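Local coordinates for protein Two-component response regulator, LuxR family (Aurantimonas sp., PDB 3CZ5) that probably binds DNA to regulate transcription as a two-component response regulator, the part described here being its predicted phosphoacceptor receiver domain, at residues A6-D12 with Y31-A37; D53-L59 with R81-T86; I67-R71 with K96-A102. All coordinates share one frame; numbering follows the deposited sequence.

Interaction 1 (A6-D12 with Y31-A37); sequences ARIMLVD and YAVVAEA
One face of the Arg7 guanidinium is met near its rim by Val34 CG1, 4.2 Å above the plane. CG2 of the same valine comes in obliquely, 3.8 Å from Arg7 NH2. Beyond CG the arginine bends at chi3 (59°), which folds its end back over Val34, and NH1 is bound by Thr50 O. The other flat group, the Tyr31 ring, is approached obliquely by Ala6 CB and by Ile8 CD1, the latter lying 4.0 Å from Tyr31 CG.

The two strands run parallel, and their backbones alternate as donor and acceptor. Ala32 N binds Ala6 O at 2.8 Å, and Ile8 N turns to Ala32 O. The ladder then jumps a residue: Ile8 O takes Val34 N, whereas Leu10 N goes to Ala35 O at 3.1 Å. Val34 is the extra residue of this beta bulge, its side chain directed at strand 6-11, beside Arg7. Met9 pairs with Ala35, with Met9 CE 3.9 Å from Ala37 CB, on the face covered by helix 40-48. On the other face Leu10 CD1 meets Val33 CG1 at 3.7 Å, the two side chains crossing at about a right angle beneath helix 15-25. Asp12 N closes the ladder on Ala37 O; its side chain leads away from strand 31-37, OD1 weakly bonded to His14 N, with the like-charged Asp58 carboxylate close by. The pairing is that of the first beta-alpha-beta unit of a CheY-like receiver domain, with strand 31-37 at the sheet edge.

Interaction 2 (D53-L59 with R81-T86); sequences DIVVMDL and RILIFT. With PO4 (phosphate ion), chain E.
Leu59 N, just beyond strand 54-57, and Thr86 OG1, at the end of strand 82-86, both donate to one oxygen, O3, of a bound phosphate ion, each at 2.8 Å. Placed at the carboxyl edge of the parallel sheet of a CheY-like receiver domain, the ion sits beside Asp58, the predicted phosphoacceptor. Asp58 OD2 lies 3.5 Å from phosphate O4, and no aspartylphosphate is present. Lys108 bonds the phosphate and forms a salt bridge with Asp58 OD1, and Thr60 N is a further donor to the ion. The ion probably comes from the crystallisation liquor, yet its position is consistent with a phosphoryl-binding site.

Thr86 carries its hydroxyl anti to its main-chain nitrogen (chi1 -180°), which brings OG1 beside Leu59 CB and up to the phosphate; His88 N also bonds this hydroxyl. Behind the site four backbone bonds lace the strands in unbroken register, from Val55 N to Arg81 O up to Phe85 N on Met57 O at 2.8 Å. Asp58 CA extends the ladder with a CH...O contact to Phe85 O. On one face Val56 CG1 packs 3.7 Å from Phe85 CB, toward helix 114-122. On the other, facing helix 66-76, Val55 and Ile82 lie side by side, with Val55 CG1 3.6 Å from Ile82 CG1.

Interaction 3 (I67-R71 with K96-A102); sequences IEATR and KAFEAGA
Ile67 O accepts two backbone bonds from its own helix, one from Arg71 N at 3.1 Å and a weak one from Thr70 N. Across from this turn, the C-terminal end of helix 91-99 is capped by a Schellman motif, and the two together form a helix-helix contact on one side of the receiver-domain sheet. In the motif Gly101, at a phi of 114°, sends its N to Phe98 O at 2.8 Å, and Ala102 N reaches back to Ala97 O at 3.2 Å. The last turn is thereby capped just where the other helix packs against it.

The contact itself is apolar. Ala100 CB projects toward helix 66-76 and fits between two side chains one turn apart, lying 4.0 Å from Ile67 CG1 and equally far from Arg71 CG. Ile67 reaches on toward Lys96 and Ala97, but the position of its CD1 is doubtful because the model brings it too near the Ala97 backbone. Only the aliphatic base of Arg71 takes part; its guanidinium turns back over its own helix, with Glu68 CA above one face.

Thr70 divides its two branches. Its hydroxyl bonds Gly66 O within the helix; OG1 lies beside the backbone N (chi1 -75°), which leaves CG2 anti to it and directed at the Schellman turn. Thr70 also touches Ile82 and Ile84 of strand 82-86, and Ile84 touches Ala97 as well, so both helices rest on that strand. Thr70 CG2 ends 3.4 Å from Ala100 O and 3.7 Å from Ala102 N.

How the interactions relate
From the N terminus, strand 6-11 leads through helix 15-25 into strand 31-37, and interaction 1 closes that loop before the others open. Strand 54-57 then inserts on the other side of strand 6-11, so interactions 1 and 2 belong to one sheet and meet directly, by Ile8 on Ile54 and Arg7 N on Asp53. Interaction 2 closes over helix 66-76. Interaction 3 starts inside that loop, at 67-71, and ends beyond it, at 96-102, so the two cross, tying a sheet-covering helix to the next one along. Ala69 packs on Met57, and Ala102 CB lies against Ile82 O, so interactions 2 and 3 touch, whereas 1 and 3 do not, lying on opposite sides of the chain's centre.

Interaction 1 (A6-D12 with Y31-A37)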
loop_
_atom_site.group_PDB
_atom_site.type_symbol
_atom_site.label_atom_id
_atom_site.label_comp_id
_atom_site.label_asym_id
_atom_site.label_seq_id
_atom_site.Cartn_x
_atom_site.Cartn_y
_atom_site.Cartn_z
ATOM N N ALA A 6 9.905 12.174 3.635
ATOM C CA ALA A 6 9.511 10.933 2.799
ATOM C C ALA A 6 9.026 11.039 1.324
ATOM O O ALA A 6 8.131 11.816 0.988
ATOM C CB ALA A 6 8.540 10.086 3.538
ATOM N N ARG A 7 9.567 10.231 0.426
ATOM C CA ARG A 7 9.078 10.263 -0.958
ATOM C C ARG A 7 8.163 9.057 -1.226
ATOM O O ARG A 7 8.574 7.956 -0.891
ATOM C CB ARG A 7 10.259 10.271 -1.932
ATOM C CG ARG A 7 11.247 11.419 -1.659
ATOM C CD ARG A 7 12.582 11.382 -2.498
ATOM N NE ARG A 7 12.414 11.412 -3.965
ATOM C CZ ARG A 7 12.530 10.309 -4.754
ATOM N NH1 ARG A 7 12.836 9.094 -4.205
ATOM N NH2 ARG A 7 12.380 10.383 -6.106
ATOM N N ILE A 8 6.963 9.242 -1.831
ATOM C CA ILE A 8 5.970 8.158 -2.013
ATOM C C ILE A 8 5.527 7.922 -3.492
ATOM O O ILE A 8 5.407 8.871 -4.274
ATOM C CB ILE A 8 4.660 8.430 -1.129
ATOM C CG1 ILE A 8 4.943 8.370 0.399
ATOM C CG2 ILE A 8 3.521 7.470 -1.469
ATOM C CD1 ILE A 8 4.712 9.682 1.158
ATOM N N MET A 9 5.263 6.659 -3.864
ATOM C CA MET A 9 4.688 6.319 -5.146
ATOM C C MET A 9 3.239 5.806 -4.968
ATOM O O MET A 9 2.985 5.019 -4.023
ATOM C CB MET A 9 5.506 5.210 -5.733
ATOM C CG MET A 9 4.979 4.663 -7.117
ATOM S SD MET A 9 6.278 3.616 -7.900
ATOM C CE MET A 9 5.751 3.920 -9.524
ATOM N N LEU A 10 2.309 6.255 -5.820
ATOM C CA LEU A 10 0.945 5.806 -5.798
ATOM C C LEU A 10 0.646 5.033 -7.040
ATOM O O LEU A 10 0.873 5.509 -8.159
ATOM C CB LEU A 10 -0.060 6.961 -5.836
ATOM C CG LEU A 10 -0.736 7.396 -4.559
ATOM C CD1 LEU A 10 0.470 7.654 -3.724
ATOM C CD2 LEU A 10 -1.459 8.640 -4.826
ATOM N N VAL A 11 0.038 3.873 -6.863
ATOM C CA VAL A 11 -0.266 3.050 -7.997
ATOM C C VAL A 11 -1.717 2.784 -7.794
ATOM O O VAL A 11 -2.058 2.132 -6.853
ATOM C CB VAL A 11 0.510 1.741 -7.849
ATOM C CG1 VAL A 11 0.174 0.739 -8.923
ATOM C CG2 VAL A 11 2.011 2.027 -7.805
ATOM N N ASP A 12 -2.543 3.344 -8.652
ATOM C CA ASP A 12 -3.980 3.231 -8.662
ATOM C C ASP A 12 -4.386 3.481 -10.129
ATOM O O ASP A 12 -3.817 4.326 -10.798
ATOM C CB ASP A 12 -4.498 4.370 -7.845
ATOM C CG ASP A 12 -5.891 4.181 -7.427
ATOM O OD1 ASP A 12 -6.533 3.269 -7.954
ATOM O OD2 ASP A 12 -6.344 4.918 -6.527
ATOM N N TYR A 31 5.692 14.608 3.643
ATOM C CA TYR A 31 5.379 13.551 2.707
ATOM C C TYR A 31 5.218 13.984 1.209
ATOM O O TYR A 31 4.289 14.685 0.875
ATOM C CB TYR A 31 4.096 12.880 3.197
ATOM C CG TYR A 31 4.325 11.985 4.422
ATOM C CD1 TYR A 31 5.474 12.135 5.237
ATOM C CD2 TYR A 31 3.387 11.009 4.787
ATOM C CE1 TYR A 31 5.681 11.279 6.383
ATOM C CE2 TYR A 31 3.594 10.170 5.869
ATOM C CZ TYR A 31 4.721 10.309 6.688
ATOM O OH TYR A 31 4.852 9.453 7.770
ATOM N N ALA A 32 6.069 13.537 0.286
ATOM C CA ALA A 32 5.796 13.919 -1.088
ATOM C C ALA A 32 5.457 12.787 -2.045
ATOM O O ALA A 32 6.151 11.803 -2.185
ATOM C CB ALA A 32 6.883 14.809 -1.646
ATOM N N VAL A 33 4.327 12.906 -2.686
ATOM C CA VAL A 33 3.980 11.884 -3.628
ATOM C C VAL A 33 4.730 12.190 -4.891
ATOM O O VAL A 33 4.425 13.188 -5.593
ATOM C CB VAL A 33 2.485 11.824 -3.990
ATOM C CG1 VAL A 33 2.297 10.657 -4.884
ATOM C CG2 VAL A 33 1.633 11.646 -2.758
ATOM N N VAL A 34 5.649 11.290 -5.222
ATOM C CA VAL A 34 6.689 11.602 -6.155
ATOM C C VAL A 34 6.550 10.945 -7.572
ATOM O O VAL A 34 7.100 11.446 -8.554
ATOM C CB VAL A 34 7.938 11.180 -5.497
ATOM C CG1 VAL A 34 8.212 9.757 -5.906
ATOM C CG2 VAL A 34 9.010 12.069 -5.821
ATOM N N ALA A 35 5.817 9.837 -7.682
ATOM C CA ALA A 35 5.532 9.193 -8.973
ATOM C C ALA A 35 4.105 8.679 -8.816
ATOM O O ALA A 35 3.791 8.177 -7.730
ATOM C CB ALA A 35 6.425 8.040 -9.175
ATOM N N GLU A 36 3.264 8.830 -9.859
ATOM C CA GLU A 36 1.967 8.178 -9.918
ATOM C C GLU A 36 1.864 7.091 -11.035
ATOM O O GLU A 36 2.142 7.347 -12.231
ATOM C CB GLU A 36 0.905 9.218 -10.098
ATOM C CG GLU A 36 0.669 9.986 -8.902
ATOM C CD GLU A 36 -0.501 10.874 -9.116
ATOM O OE1 GLU A 36 -0.875 10.994 -10.309
ATOM O OE2 GLU A 36 -1.029 11.447 -8.131
ATOM N N ALA A 37 1.470 5.878 -10.667
ATOM C CA ALA A 37 1.390 4.767 -11.657
ATOM C C ALA A 37 -0.025 4.242 -11.811
ATOM O O ALA A 37 -0.848 4.369 -10.922
ATOM C CB ALA A 37 2.341 3.626 -11.294
#

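Interaction 2 (D53-L59 with R81-T86)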
loop_
_atom_site.group_PDB
_atom_site.type_symbol
_atom_site.label_atom_id
_atom_site.label_comp_id
_atom_site.label_asym_id
_atom_site.label_seq_id
_atom_site.Cartn_x
_atom_site.Cartn_y
_atom_site.Cartn_z
ATOM N N ASP A 53 10.445 5.780 -0.832
ATOM C CA ASP A 53 10.570 5.283 0.481
ATOM C C ASP A 53 9.431 4.370 0.761
ATOM O O ASP A 53 9.492 3.609 1.704
ATOM C CB ASP A 53 10.509 6.426 1.448
ATOM C CG ASP A 53 11.662 7.376 1.279
ATOM O OD1 ASP A 53 12.809 6.894 1.316
ATOM O OD2 ASP A 53 11.462 8.608 1.132
ATOM N N ILE A 54 8.374 4.436 -0.016
ATOM C CA ILE A 54 7.218 3.601 0.268
ATOM C C ILE A 54 6.329 3.717 -0.902
ATOM O O ILE A 54 6.113 4.850 -1.425
ATOM C CB ILE A 54 6.368 4.100 1.458
ATOM C CG1 ILE A 54 5.179 3.175 1.687
ATOM C CG2 ILE A 54 5.749 5.536 1.232
ATOM C CD1 ILE A 54 4.769 3.091 3.208
ATOM N N VAL A 55 5.791 2.577 -1.320
ATOM C CA VAL A 55 4.788 2.605 -2.373
ATOM C C VAL A 55 3.432 2.224 -1.825
ATOM O O VAL A 55 3.342 1.336 -0.999
ATOM C CB VAL A 55 5.209 1.738 -3.560
ATOM C CG1 VAL A 55 6.219 0.702 -3.147
ATOM C CG2 VAL A 55 4.011 1.140 -4.258
ATOM N N VAL A 56 2.404 2.973 -2.213
ATOM C CA VAL A 56 1.008 2.650 -1.924
ATOM C C VAL A 56 0.221 2.181 -3.144
ATOM O O VAL A 56 0.062 2.932 -4.113
ATOM C CB VAL A 56 0.233 3.865 -1.505
ATOM C CG1 VAL A 56 -1.310 3.523 -1.450
ATOM C CG2 VAL A 56 0.767 4.397 -0.185
ATOM N N MET A 57 -0.357 0.979 -3.065
ATOM C CA MET A 57 -0.921 0.261 -4.266
ATOM C C MET A 57 -2.348 -0.281 -4.088
ATOM O O MET A 57 -2.642 -0.791 -3.015
ATOM C CB MET A 57 -0.015 -0.948 -4.559
ATOM C CG MET A 57 0.306 -0.995 -5.980
ATOM S SD MET A 57 1.460 -2.162 -6.557
ATOM C CE MET A 57 0.662 -2.231 -8.103
ATOM N N ASP A 58 -3.209 -0.225 -5.108
ATOM C CA ASP A 58 -4.429 -0.963 -5.050
ATOM C C ASP A 58 -4.165 -2.484 -4.958
ATOM O O ASP A 58 -3.077 -3.022 -5.266
ATOM C CB ASP A 58 -5.153 -0.824 -6.345
ATOM C CG ASP A 58 -5.762 0.517 -6.534
ATOM O OD1 ASP A 58 -5.638 1.387 -5.607
ATOM O OD2 ASP A 58 -6.383 0.656 -7.636
ATOM N N LEU A 59 -5.191 -3.224 -4.600
ATOM C CA LEU A 59 -5.068 -4.648 -4.696
ATOM C C LEU A 59 -5.475 -5.015 -6.122
ATOM O O LEU A 59 -5.040 -6.024 -6.693
ATOM C CB LEU A 59 -6.035 -5.260 -3.727
ATOM C CG LEU A 59 -6.051 -6.778 -3.730
ATOM C CD1 LEU A 59 -4.814 -7.340 -3.019
ATOM C CD2 LEU A 59 -7.340 -7.183 -2.993
ATOM N N ARG A 81 9.269 -1.279 0.861
ATOM C CA ARG A 81 8.108 -1.056 1.678
ATOM C C ARG A 81 6.816 -0.780 0.838
ATOM O O ARG A 81 6.604 0.355 0.341
ATOM C CB ARG A 81 8.408 0.086 2.650
ATOM C CG ARG A 81 9.323 -0.306 3.753
ATOM C CD ARG A 81 10.054 0.880 4.282
ATOM N NE ARG A 81 10.463 0.704 5.705
ATOM C CZ ARG A 81 11.373 1.459 6.369
ATOM N NH1 ARG A 81 12.016 2.450 5.723
ATOM N NH2 ARG A 81 11.649 1.214 7.653
ATOM N N ILE A 82 5.941 -1.782 0.712
ATOM C CA ILE A 82 4.669 -1.580 0.018
ATOM C C ILE A 82 3.430 -1.614 0.911
ATOM O O ILE A 82 3.272 -2.545 1.700
ATOM C CB ILE A 82 4.445 -2.666 -1.096
ATOM C CG1 ILE A 82 5.577 -2.644 -2.132
ATOM C CG2 ILE A 82 3.077 -2.482 -1.779
ATOM C CD1 ILE A 82 6.645 -3.574 -1.792
ATOM N N LEU A 83 2.526 -0.641 0.769
ATOM C CA LEU A 83 1.273 -0.601 1.541
ATOM C C LEU A 83 0.134 -0.936 0.602
ATOM O O LEU A 83 -0.173 -0.167 -0.291
ATOM C CB LEU A 83 1.074 0.781 2.113
ATOM C CG LEU A 83 -0.315 1.200 2.606
ATOM C CD1 LEU A 83 -0.827 0.331 3.668
ATOM C CD2 LEU A 83 -0.318 2.534 3.339
ATOM N N ILE A 84 -0.470 -2.104 0.703
ATOM C CA ILE A 84 -1.657 -2.305 -0.096
ATOM C C ILE A 84 -2.764 -1.465 0.526
ATOM O O ILE A 84 -2.940 -1.492 1.793
ATOM C CB ILE A 84 -2.192 -3.649 -0.027
ATOM C CG1 ILE A 84 -1.261 -4.677 -0.687
ATOM C CG2 ILE A 84 -3.528 -3.558 -0.755
ATOM C CD1 ILE A 84 -0.264 -4.135 -1.685
ATOM N N PHE A 85 -3.485 -0.713 -0.326
ATOM C CA PHE A 85 -4.584 0.185 0.054
ATOM C C PHE A 85 -5.732 -0.177 -0.839
ATOM O O PHE A 85 -5.622 -0.062 -2.057
ATOM C CB PHE A 85 -4.247 1.597 -0.260
ATOM C CG PHE A 85 -5.165 2.607 0.378
ATOM C CD1 PHE A 85 -5.842 2.332 1.590
ATOM C CD2 PHE A 85 -5.332 3.871 -0.191
ATOM C CE1 PHE A 85 -6.660 3.293 2.180
ATOM C CE2 PHE A 85 -6.161 4.796 0.395
ATOM C CZ PHE A 85 -6.786 4.517 1.579
ATOM N N THR A 86 -6.825 -0.645 -0.249
ATOM C CA THR A 86 -7.816 -1.301 -1.060
ATOM C C THR A 86 -9.266 -1.240 -0.515
ATOM O O THR A 86 -9.565 -0.925 0.613
ATOM C CB THR A 86 -7.416 -2.747 -1.214
ATOM O OG1 THR A 86 -8.390 -3.395 -2.023
ATOM C CG2 THR A 86 -7.391 -3.386 0.137
HETATM P P PO4 E . -8.892 -1.479 -5.193
HETATM O O1 PO4 E . -10.259 -2.058 -5.078
HETATM O O2 PO4 E . -8.699 -0.087 -4.635
HETATM O O3 PO4 E . -7.873 -2.415 -4.606
HETATM O O4 PO4 E . -8.832 -1.589 -6.694
#

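Interaction 3 (I67-R71 with K96-A102)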
loop_
_atom_site.group_PDB
_atom_site.type_symbol
_atom_site.label_atom_id
_atom_site.label_comp_id
_atom_site.label_asym_id
_atom_site.label_seq_id
_atom_site.Cartn_x
_atom_site.Cartn_y
_atom_site.Cartn_z
ATOM N N ILE A 67 -0.670 -7.628 -5.378
ATOM C CA ILE A 67 0.015 -8.743 -4.746
ATOM C C ILE A 67 1.121 -9.252 -5.714
ATOM O O ILE A 67 2.270 -9.466 -5.294
ATOM C CB ILE A 67 -1.005 -9.837 -4.298
ATOM C CG1 ILE A 67 -0.586 -10.551 -3.027
ATOM C CG2 ILE A 67 -1.264 -10.800 -5.373
ATOM C CD1 ILE A 67 -1.544 -10.178 -1.820
ATOM N N GLU A 68 0.777 -9.412 -7.003
ATOM C CA GLU A 68 1.760 -9.820 -8.025
ATOM C C GLU A 68 2.847 -8.725 -8.149
ATOM O O GLU A 68 4.059 -8.987 -8.064
ATOM C CB GLU A 68 1.079 -10.177 -9.381
ATOM C CG GLU A 68 0.039 -11.475 -9.363
ATOM C CD GLU A 68 -1.591 -11.197 -9.408
ATOM O OE1 GLU A 68 -2.205 -10.709 -8.384
ATOM O OE2 GLU A 68 -2.225 -11.515 -10.475
ATOM N N ALA A 69 2.374 -7.492 -8.305
ATOM C CA ALA A 69 3.209 -6.293 -8.240
ATOM C C ALA A 69 4.147 -6.394 -7.097
ATOM O O ALA A 69 5.311 -6.087 -7.230
ATOM C CB ALA A 69 2.384 -5.067 -8.051
ATOM N N THR A 70 3.640 -6.780 -5.946
ATOM C CA THR A 70 4.482 -6.629 -4.734
ATOM C C THR A 70 5.621 -7.632 -4.817
ATOM O O THR A 70 6.735 -7.294 -4.465
ATOM C CB THR A 70 3.742 -6.891 -3.407
ATOM O OG1 THR A 70 2.899 -5.777 -3.101
ATOM C CG2 THR A 70 4.755 -7.143 -2.254
ATOM N N ARG A 71 5.311 -8.852 -5.278
ATOM C CA ARG A 71 6.308 -9.846 -5.420
ATOM C C ARG A 71 7.349 -9.260 -6.323
ATOM O O ARG A 71 8.504 -9.218 -5.960
ATOM C CB ARG A 71 5.738 -11.168 -5.943
ATOM C CG ARG A 71 5.302 -12.147 -4.793
ATOM C CD ARG A 71 4.197 -13.140 -5.240
ATOM N NE ARG A 71 4.239 -13.182 -6.702
ATOM C CZ ARG A 71 3.168 -13.274 -7.483
ATOM N NH1 ARG A 71 1.942 -13.349 -6.904
ATOM N NH2 ARG A 71 3.335 -13.272 -8.826
ATOM N N LYS A 96 -2.242 -13.099 2.144
ATOM C CA LYS A 96 -1.505 -13.239 0.915
ATOM C C LYS A 96 -0.519 -12.072 0.789
ATOM O O LYS A 96 0.710 -12.285 0.610
ATOM C CB LYS A 96 -2.495 -13.164 -0.237
ATOM C CG LYS A 96 -2.276 -14.196 -1.300
ATOM C CD LYS A 96 -3.627 -14.746 -1.809
ATOM C CE LYS A 96 -3.651 -16.296 -1.945
ATOM N NZ LYS A 96 -5.056 -16.748 -2.159
ATOM N N ALA A 97 -1.084 -10.853 0.888
ATOM C CA ALA A 97 -0.421 -9.639 0.545
ATOM C C ALA A 97 0.716 -9.735 1.433
ATOM O O ALA A 97 1.852 -9.545 0.990
ATOM C CB ALA A 97 -1.236 -8.454 0.907
ATOM N N PHE A 98 0.458 -10.064 2.701
ATOM C CA PHE A 98 1.603 -10.143 3.644
ATOM C C PHE A 98 2.630 -11.188 3.251
ATOM O O PHE A 98 3.817 -10.921 3.294
ATOM C CB PHE A 98 1.231 -10.285 5.116
ATOM C CG PHE A 98 0.671 -9.022 5.709
ATOM C CD1 PHE A 98 1.465 -7.871 5.851
ATOM C CD2 PHE A 98 -0.685 -8.948 6.125
ATOM C CE1 PHE A 98 0.902 -6.659 6.420
ATOM C CE2 PHE A 98 -1.224 -7.770 6.676
ATOM C CZ PHE A 98 -0.451 -6.652 6.808
ATOM N N GLU A 99 2.181 -12.359 2.823
ATOM C CA GLU A 99 3.077 -13.478 2.644
ATOM C C GLU A 99 3.904 -13.025 1.441
ATOM O O GLU A 99 5.091 -13.336 1.351
ATOM C CB GLU A 99 2.273 -14.818 2.543
ATOM C CG GLU A 99 2.852 -15.962 1.750
ATOM C CD GLU A 99 1.752 -16.950 1.279
ATOM O OE1 GLU A 99 0.537 -16.586 1.354
ATOM O OE2 GLU A 99 2.090 -18.095 0.838
ATOM N N ALA A 100 3.315 -12.170 0.605
ATOM C CA ALA A 100 4.049 -11.637 -0.533
ATOM C C ALA A 100 5.071 -10.565 -0.216
ATOM O O ALA A 100 5.806 -10.175 -1.105
ATOM C CB ALA A 100 3.126 -11.093 -1.580
ATOM N N GLY A 101 5.125 -10.026 0.987
ATOM C CA GLY A 101 6.063 -8.898 1.217
ATOM C C GLY A 101 5.492 -7.519 1.546
ATOM O O GLY A 101 6.235 -6.613 1.907
ATOM N N ALA A 102 4.171 -7.349 1.412
ATOM C CA ALA A 102 3.554 -6.082 1.726
ATOM C C ALA A 102 3.779 -5.805 3.177
ATOM O O ALA A 102 3.672 -6.676 4.000
ATOM C CB ALA A 102 2.097 -6.113 1.431
#